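Local coordinates for protein Ulp1-like SUMO protease (Chaetomium thermophilum, PDB 6DG4) that probably removes SUMO from modified proteins as a cysteine protease of the C48 family, this chain being its C-terminal catalytic domain, at residues E86-F92 and D124-I130; S136-L140 and C202-T206; S155-G161 and D190-Q196. All blocks are in the same frame, centred on the assembly; numbering follows the deposited sequence.

In the fold
The three contacts illustrate how a papain-like cysteine protease joins a sheet to the helix that bears its presumed nucleophile. Contact 1 pairs the edge strand 89-91 with strand 127-134. The next strand, 137-144, enters contact 2, where helix 202-215 begins against it; the centres of these two contacts lie about 19 Å apart, with I130 O and L140 CD1 3.9 Å apart between them. Contact 3, the loop pair 155-161 and 190-196, is centred about 11 Å from contact 2 and touches it directly, H137 CE1 lying 3.4 Å from Q196 OE1. Contacts 2 and 3 thus meet at what is probably the active site. Contact 1 lies on the opposite side of the chain's centre from contact 2.

Contact 1: E86-F92 and D124-I130; sequences EPKCTAF and DIDTILI
One edge of the central mixed sheet is made here, where C89, T90 and A91 bridge in parallel to T127, I128 and L129. T90 is gripped through both its backbone polar atoms: its N donates to T127 O, and its O takes the N-H of L129 at 2.8 Å, the bond close to straight at 169°. F92 N continues the pattern onto L129 O. At the other end the pairing forks, since K88 O accepts two amides, D126 N at 2.8 Å and T127 N at 3.1 Å, the latter in the carbonyl plane.

Topologically this is a beta-alpha-beta crossover: the chain leaves strand 89-91, passes through helices 96-103 and 109-114, and returns alongside in the same direction. The two faces of the pair are therefore covered differently. C89 and A91 pack on helix 62-80, with C89 SG touching the methyl L129 CD1. T90 and I128 face the returning connection, where the hydroxyl of T90 bonds to A115 O while its CG2 lies alongside I128 CG1. The ring of F92 brings its edge to I128, CE1 standing 3.5 Å from CG2 and nearly in the ring plane; CG beside the backbone N (chi1 -75°) points the ring there.

Beyond the strands the contact becomes polar. The chain of K88, bent at chi2 (-66°), carries NZ across D124, giving a salt bridge to OD1 at 3.0 Å from above the carboxylate plane and a second bond to the backbone O of D124 at 2.9 Å. A water joins NZ to D126 OD1. At the other carboxylate oxygen two waters each donate to D124 OD2, one also donating to E86 O and the other to P87 O.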
ATOM      1  N   GLU A  86      17.685   6.088  -0.622  1.00 18.65           N
ATOM      2  CA  GLU A  86      16.989   7.366  -0.779  1.00 16.53           C
ATOM      3  C   GLU A  86      15.750   7.140  -1.634  1.00 15.01           C
ATOM      4  O   GLU A  86      15.642   7.650  -2.758  1.00 15.09           O
ATOM      5  CB  GLU A  86      17.915   8.428  -1.374  1.00 19.14           C
ATOM      6  CG  GLU A  86      19.110   8.717  -0.470  1.00 23.68           C
ATOM      7  CD  GLU A  86      20.076   9.747  -1.032  1.00 29.52           C
ATOM      8  OE1 GLU A  86      19.742  10.433  -2.018  1.00 32.56           O
ATOM      9  OE2 GLU A  86      21.178   9.879  -0.470  1.00 35.80           O
ATOM     10  N   PRO A  87      14.791   6.371  -1.130  1.00 13.85           N
ATOM     11  CA  PRO A  87      13.598   6.081  -1.924  1.00 12.37           C
ATOM     12  C   PRO A  87      12.740   7.311  -2.153  1.00 11.56           C
ATOM     13  O   PRO A  87      12.700   8.238  -1.340  1.00 13.02           O
ATOM     14  CB  PRO A  87      12.838   5.069  -1.056  1.00 12.18           C
ATOM     15  CG  PRO A  87      13.284   5.371   0.325  1.00 12.75           C
ATOM     16  CD  PRO A  87      14.741   5.706   0.183  1.00 13.98           C
ATOM     17  N   LYS A  88      12.009   7.279  -3.266  1.00 11.49           N
ATOM     18  CA  LYS A  88      10.924   8.228  -3.478  1.00 11.28           C
ATOM     19  C   LYS A  88       9.594   7.713  -2.946  1.00 10.85           C
ATOM     20  O   LYS A  88       8.730   8.518  -2.576  1.00 10.50           O
ATOM     21  CB  LYS A  88      10.810   8.580  -4.960  1.00 12.54           C
ATOM     22  CG  LYS A  88      11.907   9.536  -5.426  1.00 15.87           C
ATOM     23  CD  LYS A  88      11.774  10.905  -4.762  1.00 17.68           C
ATOM     24  CE  LYS A  88      12.838  11.877  -5.215  1.00 20.93           C
ATOM     25  NZ  LYS A  88      12.642  13.209  -4.567  1.00 22.72           N
ATOM     26  N   CYS A  89       9.416   6.397  -2.878  1.00  9.91           N
ATOM     27  CA  CYS A  89       8.248   5.791  -2.256  1.00  9.47           C
ATOM     28  C   CYS A  89       8.745   4.665  -1.369  1.00  9.17           C
ATOM     29  O   CYS A  89       9.561   3.847  -1.804  1.00 10.41           O
ATOM     30  CB  CYS A  89       7.284   5.235  -3.303  1.00 10.47           C
ATOM     31  SG  CYS A  89       5.717   4.605  -2.630  1.00 11.25           S
ATOM     32  N   THR A  90       8.287   4.633  -0.126  1.00  9.22           N
ATOM     33  CA  THR A  90       8.696   3.561   0.763  1.00  9.85           C
ATOM     34  C   THR A  90       7.491   3.046   1.533  1.00  9.91           C
ATOM     35  O   THR A  90       6.475   3.725   1.679  1.00 11.50           O
ATOM     36  CB  THR A  90       9.849   3.985   1.680  1.00 10.92           C
ATOM     37  OG1 THR A  90      10.330   2.828   2.371  1.00 13.11           O
ATOM     38  CG2 THR A  90       9.405   5.032   2.678  1.00 12.69           C
ATOM     39  N   ALA A  91       7.615   1.811   2.003  1.00 11.42           N
ATOM     40  CA  ALA A  91       6.506   1.118   2.628  1.00 11.70           C
ATOM     41  C   ALA A  91       6.994   0.419   3.881  1.00 11.21           C
ATOM     42  O   ALA A  91       8.161   0.031   3.988  1.00 12.59           O
ATOM     43  CB  ALA A  91       5.906   0.070   1.692  1.00 14.34           C
ATOM     44  N   PHE A  92       6.070   0.234   4.810  1.00  9.97           N
ATOM     45  CA  PHE A  92       6.331  -0.463   6.054  1.00  9.95           C
ATOM     46  C   PHE A  92       5.607  -1.800   6.080  1.00 10.16           C
ATOM     47  O   PHE A  92       4.629  -2.029   5.358  1.00 10.69           O
ATOM     48  CB  PHE A  92       5.902   0.399   7.239  1.00 11.63           C
ATOM     49  CG  PHE A  92       6.839   1.528   7.517  1.00 12.86           C
ATOM     50  CD1 PHE A  92       6.730   2.719   6.833  1.00 16.67           C
ATOM     51  CD2 PHE A  92       7.854   1.387   8.444  1.00 13.23           C
ATOM     52  CE1 PHE A  92       7.602   3.759   7.083  1.00 16.96           C
ATOM     53  CE2 PHE A  92       8.723   2.425   8.697  1.00 14.54           C
ATOM     54  CZ  PHE A  92       8.594   3.611   8.010  1.00 15.82           C
ATOM     55  N   ASP A 124      12.973  14.331   1.107  1.00 12.33           N
ATOM     56  CA  ASP A 124      13.190  13.893  -0.266  1.00 12.42           C
ATOM     57  C   ASP A 124      12.263  12.750  -0.657  1.00 12.71           C
ATOM     58  O   ASP A 124      12.123  12.461  -1.847  1.00 13.67           O
ATOM     59  CB  ASP A 124      14.657  13.458  -0.419  1.00 17.94           C
ATOM     60  CG  ASP A 124      14.989  12.942  -1.815  1.00 22.77           C
ATOM     61  OD1 ASP A 124      14.939  13.741  -2.772  1.00 25.67           O
ATOM     62  OD2 ASP A 124      15.333  11.744  -1.952  1.00 24.80           O
ATOM     63  N   ILE A 125      11.630  12.092   0.302  1.00 10.92           N
ATOM     64  CA  ILE A 125      10.666  11.042  -0.003  1.00 10.60           C
ATOM     65  C   ILE A 125       9.375  11.693  -0.479  1.00  9.95           C
ATOM     66  O   ILE A 125       8.923  12.686   0.103  1.00 12.38           O
ATOM     67  CB  ILE A 125      10.414  10.192   1.255  1.00 10.41           C
ATOM     68  CG1 ILE A 125      11.720   9.583   1.777  1.00 11.75           C
ATOM     69  CG2 ILE A 125       9.391   9.103   0.972  1.00 10.91           C
ATOM     70  CD1 ILE A 125      11.580   8.933   3.154  1.00 12.40           C
ATOM     71  N   ASP A 126       8.756  11.126  -1.521  1.00 10.04           N
ATOM     72  CA  ASP A 126       7.443  11.589  -1.957  1.00 10.18           C
ATOM     73  C   ASP A 126       6.293  10.929  -1.195  1.00  9.73           C
ATOM     74  O   ASP A 126       5.312  11.601  -0.860  1.00 10.31           O
ATOM     75  CB  ASP A 126       7.221  11.296  -3.443  1.00 10.82           C
ATOM     76  CG  ASP A 126       8.071  12.154  -4.357  1.00 14.17           C
ATOM     77  OD1 ASP A 126       8.553  13.230  -3.943  1.00 15.72           O
ATOM     78  OD2 ASP A 126       8.247  11.743  -5.518  1.00 17.20           O
ATOM     79  N   THR A 127       6.380   9.624  -0.936  1.00  9.84           N
ATOM     80  CA  THR A 127       5.255   8.868  -0.404  1.00  9.04           C
ATOM     81  C   THR A 127       5.750   7.820   0.573  1.00  9.34           C
ATOM     82  O   THR A 127       6.619   7.015   0.229  1.00 10.23           O
ATOM     83  CB  THR A 127       4.521   8.161  -1.545  1.00 10.58           C
ATOM     84  OG1 THR A 127       4.203   9.121  -2.555  1.00 11.84           O
ATOM     85  CG2 THR A 127       3.253   7.510  -1.048  1.00 12.40           C
ATOM     86  N   ILE A 128       5.174   7.821   1.774  1.00  9.05           N
ATOM     87  CA  ILE A 128       5.404   6.791   2.782  1.00  9.07           C
ATOM     88  C   ILE A 128       4.080   6.067   2.996  1.00  8.85           C
ATOM     89  O   ILE A 128       3.086   6.686   3.395  1.00 10.28           O
ATOM     90  CB  ILE A 128       5.919   7.392   4.099  1.00  9.89           C
ATOM     91  CG1 ILE A 128       7.236   8.143   3.865  1.00 10.56           C
ATOM     92  CG2 ILE A 128       6.085   6.298   5.149  1.00 10.58           C
ATOM     93  CD1 ILE A 128       7.728   8.906   5.088  1.00 11.51           C
ATOM     94  N   LEU A 129       4.070   4.761   2.735  1.00  9.06           N
ATOM     95  CA  LEU A 129       2.871   3.935   2.833  1.00  9.80           C
ATOM     96  C   LEU A 129       2.933   3.102   4.110  1.00  9.02           C
ATOM     97  O   LEU A 129       3.854   2.298   4.286  1.00  9.76           O
ATOM     98  CB  LEU A 129       2.785   3.015   1.614  1.00  9.72           C
ATOM     99  CG  LEU A 129       2.728   3.701   0.242  1.00  9.48           C
ATOM    100  CD1 LEU A 129       2.882   2.660  -0.866  1.00 11.23           C
ATOM    101  CD2 LEU A 129       1.428   4.480   0.063  1.00 11.37           C
ATOM    102  N   ILE A 130       1.959   3.292   4.992  1.00  9.99           N
ATOM    103  CA  ILE A 130       1.910   2.613   6.280  1.00  9.69           C
ATOM    104  C   ILE A 130       0.600   1.841   6.363  1.00  9.64           C
ATOM    105  O   ILE A 130      -0.464   2.420   6.589  1.00  9.58           O
ATOM    106  CB  ILE A 130       2.040   3.611   7.449  1.00 11.42           C
ATOM    107  CG1 ILE A 130       3.380   4.345   7.380  1.00 14.57           C
ATOM    108  CG2 ILE A 130       1.886   2.890   8.784  1.00 12.95           C
ATOM    109  CD1 ILE A 130       3.462   5.552   8.302  1.00 14.84           C
TER
HETATM  110  O   HOH W   1      15.860  10.073  -3.969  1.00 23.36           O
HETATM  111  O   HOH W   2      17.764  12.052  -0.375  1.00 37.45           O
HETATM  112  O   HOH W   3      14.822   9.581  -0.071  1.00 15.54           O
HETATM  113  O   HOH W   4      10.445  14.424  -5.421  1.00 28.41           O

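Contact 2: S136-L140 and C202-T206; sequences SHWTL and CGVFT
Strand 137-140 and the opening turn, 202-206, of helix 202-215 run almost in the same direction, their axes 10° apart and 6.8 Å from each other at closest approach, which sets W138 beside C202 and T139 beside T206. This strand-helix pair holds two members of the presumed Cys-His-Asp catalytic triad of the C48 proteases, H137 and C202; H137 NE2 bonds to D154, the likely third.

The sulfur of C202 is held from the strand side. W138 N points its hydrogen at C202 SG over 3.4 Å in a nearly linear bond (174°), and the indole meets the same sulfur at its edge, SG lying 4.0 Å from CD1. C202 places SG between its backbone N and carbonyl carbon (chi1 62°), a position that turns the sulfur to the strand. The H137 ring comes obliquely toward the cysteine; its ND1 is 3.4 Å from C202 CB and 4.0 Å from SG.

One turn further along the helix, T206 rests against the strand backbone. Its methyl CG2 packs on L140 CB, and OG1 stands beside W138 CB at 3.5 Å. That hydroxyl is spent within the helix: it donates to C202 O over 2.9 Å from above the carbonyl plane, while T206 N reaches the same oxygen from the opposite face.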
ATOM      1  N   SER A 136      -8.921  -6.137  12.962  1.00 13.22           N
ATOM      2  CA  SER A 136      -8.992  -6.853  11.690  1.00 15.33           C
ATOM      3  C   SER A 136      -9.248  -5.959  10.483  1.00 13.64           C
ATOM      4  O   SER A 136      -9.234  -6.436   9.344  1.00 16.84           O
ATOM      5  CB  SER A 136     -10.054  -7.960  11.729  1.00 20.26           C
ATOM      6  OG  SER A 136      -9.802  -8.867  12.786  1.00 24.32           O
ATOM      7  N   HIS A 137      -9.487  -4.672  10.709  1.00 11.62           N
ATOM      8  CA  HIS A 137      -9.803  -3.743   9.632  1.00 11.45           C
ATOM      9  C   HIS A 137      -8.523  -3.079   9.138  1.00 10.37           C
ATOM     10  O   HIS A 137      -7.814  -2.425   9.911  1.00 11.25           O
ATOM     11  CB  HIS A 137     -10.787  -2.688  10.130  1.00 11.13           C
ATOM     12  CG  HIS A 137     -11.144  -1.662   9.101  1.00 11.21           C
ATOM     13  ND1 HIS A 137     -11.608  -1.990   7.844  1.00 11.94           N
ATOM     14  CD2 HIS A 137     -11.093  -0.310   9.142  1.00 12.66           C
ATOM     15  CE1 HIS A 137     -11.825  -0.883   7.156  1.00 11.20           C
ATOM     16  NE2 HIS A 137     -11.531   0.151   7.924  1.00 12.21           N
ATOM     17  N   TRP A 138      -8.245  -3.237   7.845  1.00  9.77           N
ATOM     18  CA  TRP A 138      -7.082  -2.643   7.208  1.00  9.14           C
ATOM     19  C   TRP A 138      -7.432  -1.276   6.645  1.00 10.27           C
ATOM     20  O   TRP A 138      -8.437  -1.126   5.940  1.00 10.69           O
ATOM     21  CB  TRP A 138      -6.600  -3.516   6.049  1.00  9.91           C
ATOM     22  CG  TRP A 138      -5.836  -4.705   6.470  1.00 10.97           C
ATOM     23  CD1 TRP A 138      -6.297  -5.977   6.557  1.00 11.70           C
ATOM     24  CD2 TRP A 138      -4.459  -4.747   6.860  1.00 11.86           C
ATOM     25  NE1 TRP A 138      -5.298  -6.814   6.986  1.00 14.59           N
ATOM     26  CE2 TRP A 138      -4.155  -6.083   7.169  1.00 13.85           C
ATOM     27  CE3 TRP A 138      -3.451  -3.783   6.975  1.00 13.70           C
ATOM     28  CZ2 TRP A 138      -2.894  -6.481   7.594  1.00 15.03           C
ATOM     29  CZ3 TRP A 138      -2.199  -4.181   7.396  1.00 15.97           C
ATOM     30  CH2 TRP A 138      -1.932  -5.517   7.699  1.00 15.72           C
ATOM     31  N   THR A 139      -6.564  -0.304   6.928  1.00  9.79           N
ATOM     32  CA  THR A 139      -6.603   1.037   6.370  1.00  9.02           C
ATOM     33  C   THR A 139      -5.176   1.414   5.988  1.00  8.54           C
ATOM     34  O   THR A 139      -4.226   0.663   6.234  1.00  8.63           O
ATOM     35  CB  THR A 139      -7.186   2.043   7.372  1.00  9.59           C
ATOM     36  OG1 THR A 139      -6.375   2.085   8.558  1.00 10.65           O
ATOM     37  CG2 THR A 139      -8.626   1.678   7.729  1.00 11.53           C
ATOM     38  N   LEU A 140      -5.025   2.592   5.386  1.00  9.23           N
ATOM     39  CA  LEU A 140      -3.750   3.038   4.839  1.00  9.42           C
ATOM     40  C   LEU A 140      -3.435   4.428   5.363  1.00  8.79           C
ATOM     41  O   LEU A 140      -4.193   5.371   5.117  1.00 11.59           O
ATOM     42  CB  LEU A 140      -3.809   3.088   3.311  1.00  8.95           C
ATOM     43  CG  LEU A 140      -2.502   3.499   2.632  1.00  9.55           C
ATOM     44  CD1 LEU A 140      -1.451   2.407   2.781  1.00 10.83           C
ATOM     45  CD2 LEU A 140      -2.737   3.848   1.169  1.00 10.15           C
ATOM     46  N   CYS A 202     -11.584  -4.658   2.959  1.00  8.83           N
ATOM     47  CA  CYS A 202     -10.687  -3.624   3.476  1.00  8.84           C
ATOM     48  C   CYS A 202      -9.254  -3.768   2.966  1.00  8.63           C
ATOM     49  O   CYS A 202      -8.603  -2.766   2.648  1.00  8.97           O
ATOM     50  CB  CYS A 202     -10.708  -3.615   5.008  1.00  8.82           C
ATOM     51  SG  CYS A 202     -10.147  -5.154   5.819  1.00 12.08           S
ATOM     52  N   GLY A 203      -8.722  -4.989   2.921  1.00  9.29           N
ATOM     53  CA  GLY A 203      -7.364  -5.159   2.436  1.00  8.51           C
ATOM     54  C   GLY A 203      -7.218  -4.809   0.970  1.00  7.47           C
ATOM     55  O   GLY A 203      -6.170  -4.312   0.543  1.00  8.29           O
ATOM     56  N   VAL A 204      -8.263  -5.058   0.177  1.00  7.62           N
ATOM     57  CA  VAL A 204      -8.198  -4.716  -1.240  1.00  8.12           C
ATOM     58  C   VAL A 204      -8.300  -3.206  -1.429  1.00  7.93           C
ATOM     59  O   VAL A 204      -7.607  -2.622  -2.271  1.00  8.84           O
ATOM     60  CB  VAL A 204      -9.265  -5.482  -2.044  1.00  9.15           C
ATOM     61  CG1 VAL A 204      -8.984  -5.333  -3.526  1.00  8.89           C
ATOM     62  CG2 VAL A 204      -9.305  -6.958  -1.646  1.00 10.68           C
ATOM     63  N   PHE A 205      -9.170  -2.549  -0.660  1.00  8.60           N
ATOM     64  CA  PHE A 205      -9.205  -1.092  -0.676  1.00  8.14           C
ATOM     65  C   PHE A 205      -7.852  -0.508  -0.277  1.00  7.87           C
ATOM     66  O   PHE A 205      -7.380   0.463  -0.879  1.00  8.08           O
ATOM     67  CB  PHE A 205     -10.260  -0.582   0.310  1.00  8.62           C
ATOM     68  CG  PHE A 205     -11.680  -0.630  -0.198  1.00  8.35           C
ATOM     69  CD1 PHE A 205     -12.102   0.228  -1.195  1.00 10.25           C
ATOM     70  CD2 PHE A 205     -12.607  -1.483   0.375  1.00  8.69           C
ATOM     71  CE1 PHE A 205     -13.407   0.215  -1.636  1.00 10.58           C
ATOM     72  CE2 PHE A 205     -13.916  -1.504  -0.072  1.00 10.34           C
ATOM     73  CZ  PHE A 205     -14.313  -0.650  -1.077  1.00  9.54           C
ATOM     74  N   THR A 206      -7.232  -1.068   0.765  1.00  7.65           N
ATOM     75  CA  THR A 206      -5.946  -0.560   1.242  1.00  8.09           C
ATOM     76  C   THR A 206      -4.889  -0.640   0.143  1.00  7.48           C
ATOM     77  O   THR A 206      -4.172   0.335  -0.115  1.00  8.16           O
ATOM     78  CB  THR A 206      -5.534  -1.340   2.496  1.00  8.37           C
ATOM     79  OG1 THR A 206      -6.434  -1.031   3.569  1.00  9.27           O
ATOM     80  CG2 THR A 206      -4.123  -1.018   2.956  1.00  8.50           C
TER

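Contact 3: S155-G161 and D190-Q196; sequences SMAAGRG and DFQAPRQ. With SO4 (sulfate ion), chain C.
Backbone bonds tie S155-G161 to D190-Q196 at several points. S155 O accepts the N-H of Q196 at 2.8 Å and also that of A158, the two donors coming from opposite faces of its plane. A158 O takes A193 N at 3.0 Å, again from above the carbonyl plane. A158 belongs to a type I' turn from A157 to R160, whose G159, having no side chain, brings its CA within 3.3 Å of F191 O. Water adds to these links: one molecule spans M156 O, R195 NH1 and Q196 O, and another accepts from F191 N and lies close to G159 O.

Among side chains, D190 OD1 receives G161 N at 3.0 Å from above its carboxylate plane and has a second partner in K166, a salt bridge toward helix 163-177. The aliphatic CG of R160 lies alongside OD2 of the same carboxylate.

The arginines meet a sulfate ion, probably from the crystallisation liquor. R195 NH1 gives it a straight bond to O1 (2.8 Å, 168°), the guanidinium turning its edge to the anion, and the methyl of A158 sits over one face of that group. R160 is modelled in two conformers; the bond from its NH2 to O3 holds for one of them and is less certain.

The amide of Q196 is held at its oxygen, to which S155 OG donates over 2.6 Å. With CG anti to the backbone N (chi1 171°) and the chain extended beyond it, the amide lies against M156, NE2 being 3.3 Å from CG of the methionine. Q196 also packs on H137 and C202, the setting of the glutamine that in cysteine proteases of the papain-like clan completes the oxyanion hole, a role it probably fills here.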
ATOM      1  N   SER A 155     -11.502   3.159   4.087  1.00 10.66           N
ATOM      2  CA  SER A 155     -12.583   2.927   3.136  1.00 11.03           C
ATOM      3  C   SER A 155     -13.950   2.918   3.808  1.00 12.62           C
ATOM      4  O   SER A 155     -14.954   3.218   3.158  1.00 12.57           O
ATOM      5  CB  SER A 155     -12.337   1.629   2.360  1.00 11.36           C
ATOM      6  OG  SER A 155     -12.034   0.532   3.218  1.00 12.40           O
ATOM      7  N   MET A 156     -14.021   2.598   5.104  1.00 13.08           N
ATOM      8  CA  MET A 156     -15.316   2.616   5.778  1.00 14.95           C
ATOM      9  C   MET A 156     -15.889   4.019   5.890  1.00 17.08           C
ATOM     10  O   MET A 156     -17.098   4.162   6.101  1.00 20.51           O
ATOM     11  CB  MET A 156     -15.213   1.949   7.145  1.00 16.81           C
ATOM     12  CG  MET A 156     -15.085   0.454   7.004  1.00 15.77           C
ATOM     13  SD  MET A 156     -14.883  -0.415   8.562  1.00 27.82           S
ATOM     14  CE  MET A 156     -16.409   0.022   9.393  1.00 40.21           C
ATOM     15  N   ALA A 157     -15.059   5.050   5.736  1.00 15.22           N
ATOM     16  CA  ALA A 157     -15.496   6.438   5.794  1.00 16.82           C
ATOM     17  C   ALA A 157     -15.330   7.135   4.448  1.00 16.21           C
ATOM     18  O   ALA A 157     -15.139   8.354   4.388  1.00 17.65           O
ATOM     19  CB  ALA A 157     -14.737   7.184   6.890  1.00 19.01           C
ATOM     20  N   ALA A 158     -15.410   6.373   3.359  1.00 16.96           N
ATOM     21  CA  ALA A 158     -15.231   6.923   2.016  1.00 16.62           C
ATOM     22  C   ALA A 158     -13.947   7.748   1.940  1.00 16.27           C
ATOM     23  O   ALA A 158     -13.901   8.827   1.342  1.00 16.07           O
ATOM     24  CB  ALA A 158     -16.455   7.727   1.574  1.00 17.57           C
ATOM     25  N   GLY A 159     -12.892   7.226   2.570  1.00 15.08           N
ATOM     26  CA  GLY A 159     -11.582   7.829   2.554  1.00 15.26           C
ATOM     27  C   GLY A 159     -11.221   8.621   3.799  1.00 16.35           C
ATOM     28  O   GLY A 159     -10.039   8.686   4.149  1.00 17.46           O
ATOM     29  N   ARG A 160     -12.203   9.230   4.462  0.53 17.05           N
ATOM     30  CA  ARG A 160     -11.923  10.084   5.609  0.53 17.75           C
ATOM     31  C   ARG A 160     -11.192   9.296   6.691  0.53 20.11           C
ATOM     32  O   ARG A 160     -11.426   8.100   6.886  0.53 23.70           O
ATOM     33  CB  ARG A 160     -13.227  10.652   6.170  0.53 15.99           C
ATOM     34  CG  ARG A 160     -13.036  11.491   7.422  0.53 37.62           C
ATOM     35  CD  ARG A 160     -14.335  12.101   7.941  0.53 52.76           C
ATOM     36  NE  ARG A 160     -15.365  11.117   8.282  0.53 50.92           N
ATOM     37  CZ  ARG A 160     -15.271  10.224   9.265  0.53111.60           C
ATOM     38  NH1 ARG A 160     -14.175  10.151  10.012  0.53 58.49           N
ATOM     39  NH2 ARG A 160     -16.274   9.388   9.493  0.53 67.90           N
ATOM     40  N   GLY A 161     -10.304   9.985   7.410  1.00 19.25           N
ATOM     41  CA  GLY A 161      -9.431   9.356   8.374  1.00 17.39           C
ATOM     42  C   GLY A 161      -9.735   9.678   9.833  1.00 16.34           C
ATOM     43  O   GLY A 161     -10.497  10.581  10.172  1.00 19.79           O
ATOM     44  N   ASP A 190      -7.509  14.923   4.382  1.00 12.65           N
ATOM     45  CA  ASP A 190      -8.367  13.812   4.008  1.00 13.35           C
ATOM     46  C   ASP A 190      -8.518  13.763   2.493  1.00 14.69           C
ATOM     47  O   ASP A 190      -8.622  14.801   1.829  1.00 17.24           O
ATOM     48  CB  ASP A 190      -9.756  13.951   4.630  1.00 15.22           C
ATOM     49  CG  ASP A 190      -9.790  13.583   6.101  1.00 17.69           C
ATOM     50  OD1 ASP A 190      -9.124  12.616   6.524  1.00 17.65           O
ATOM     51  OD2 ASP A 190     -10.516  14.263   6.843  1.00 24.41           O
ATOM     52  N   PHE A 191      -8.521  12.551   1.956  1.00 13.10           N
ATOM     53  CA  PHE A 191      -8.813  12.303   0.555  1.00 14.35           C
ATOM     54  C   PHE A 191     -10.098  11.498   0.451  1.00 13.52           C
ATOM     55  O   PHE A 191     -10.299  10.537   1.198  1.00 16.21           O
ATOM     56  CB  PHE A 191      -7.684  11.510  -0.117  1.00 16.10           C
ATOM     57  CG  PHE A 191      -6.406  12.276  -0.236  1.00 18.14           C
ATOM     58  CD1 PHE A 191      -6.235  13.194  -1.253  1.00 21.43           C
ATOM     59  CD2 PHE A 191      -5.376  12.080   0.665  1.00 19.20           C
ATOM     60  CE1 PHE A 191      -5.065  13.910  -1.368  1.00 23.05           C
ATOM     61  CE2 PHE A 191      -4.198  12.798   0.557  1.00 21.03           C
ATOM     62  CZ  PHE A 191      -4.045  13.716  -0.459  1.00 21.69           C
ATOM     63  N   GLN A 192     -10.968  11.892  -0.470  1.00 13.74           N
ATOM     64  CA  GLN A 192     -12.115  11.058  -0.789  1.00 12.39           C
ATOM     65  C   GLN A 192     -11.632   9.784  -1.465  1.00 11.64           C
ATOM     66  O   GLN A 192     -10.691   9.802  -2.263  1.00 12.69           O
ATOM     67  CB  GLN A 192     -13.066  11.791  -1.732  1.00 15.40           C
ATOM     68  CG  GLN A 192     -14.351  11.027  -2.031  1.00 19.06           C
ATOM     69  CD  GLN A 192     -15.146  11.580  -3.225  1.00 21.07           C
ATOM     70  OE1 GLN A 192     -14.984  12.742  -3.646  1.00 23.66           O
ATOM     71  NE2 GLN A 192     -16.016  10.735  -3.775  1.00 17.82           N
ATOM     72  N   ALA A 193     -12.277   8.674  -1.142  1.00 11.62           N
ATOM     73  CA  ALA A 193     -11.939   7.402  -1.757  1.00 10.91           C
ATOM     74  C   ALA A 193     -13.196   6.554  -1.805  1.00  9.94           C
ATOM     75  O   ALA A 193     -14.176   6.851  -1.111  1.00 11.57           O
ATOM     76  CB  ALA A 193     -10.825   6.687  -0.980  1.00 11.76           C
ATOM     77  N   PRO A 194     -13.218   5.516  -2.638  1.00 10.60           N
ATOM     78  CA  PRO A 194     -14.424   4.692  -2.737  1.00 10.29           C
ATOM     79  C   PRO A 194     -14.833   4.118  -1.390  1.00  9.74           C
ATOM     80  O   PRO A 194     -13.996   3.763  -0.558  1.00 10.97           O
ATOM     81  CB  PRO A 194     -14.011   3.593  -3.722  1.00 10.70           C
ATOM     82  CG  PRO A 194     -13.017   4.287  -4.608  1.00 11.19           C
ATOM     83  CD  PRO A 194     -12.226   5.152  -3.671  1.00 10.03           C
ATOM     84  N   ARG A 195     -16.143   4.028  -1.186  1.00 11.63           N
ATOM     85  CA  ARG A 195     -16.702   3.607   0.087  1.00 11.12           C
ATOM     86  C   ARG A 195     -16.791   2.092   0.186  1.00 10.07           C
ATOM     87  O   ARG A 195     -17.205   1.408  -0.757  1.00 12.75           O
ATOM     88  CB  ARG A 195     -18.102   4.195   0.265  1.00 14.17           C
ATOM     89  CG  ARG A 195     -18.754   3.838   1.592  1.00 17.96           C
ATOM     90  CD  ARG A 195     -20.104   4.511   1.744  1.00 21.76           C
ATOM     91  NE  ARG A 195     -19.981   5.958   1.895  1.00 25.23           N
ATOM     92  CZ  ARG A 195     -19.670   6.567   3.036  1.00 27.95           C
ATOM     93  NH1 ARG A 195     -19.431   5.850   4.130  1.00 28.53           N
ATOM     94  NH2 ARG A 195     -19.592   7.892   3.083  1.00 29.48           N
ATOM     95  N   GLN A 196     -16.437   1.589   1.364  1.00 11.30           N
ATOM     96  CA  GLN A 196     -16.561   0.184   1.697  1.00 11.20           C
ATOM     97  C   GLN A 196     -17.911  -0.100   2.336  1.00 12.84           C
ATOM     98  O   GLN A 196     -18.335   0.596   3.265  1.00 15.03           O
ATOM     99  CB  GLN A 196     -15.457  -0.197   2.687  1.00 12.37           C
ATOM    100  CG  GLN A 196     -15.613  -1.578   3.280  1.00 13.83           C
ATOM    101  CD  GLN A 196     -14.557  -1.869   4.326  1.00 16.08           C
ATOM    102  OE1 GLN A 196     -13.391  -1.521   4.155  1.00 16.62           O
ATOM    103  NE2 GLN A 196     -14.968  -2.474   5.432  1.00 18.46           N
TER
HETATM  104  S   SO4 C 302     -19.120   8.262   7.020  1.00 69.96           S
HETATM  105  O1  SO4 C 302     -18.958   6.846   6.700  1.00 95.11           O
HETATM  106  O2  SO4 C 302     -20.488   8.678   6.723  1.00 70.81           O
HETATM  107  O3  SO4 C 302     -18.848   8.467   8.440  1.00 96.98           O
HETATM  108  O4  SO4 C 302     -18.189   9.054   6.220  1.00105.41           O
HETATM  109  O   HOH W   5     -19.116   2.759   4.667  1.00 33.99           O
HETATM  110  O   HOH W   6      -8.084  10.423   3.807  1.00 16.19           O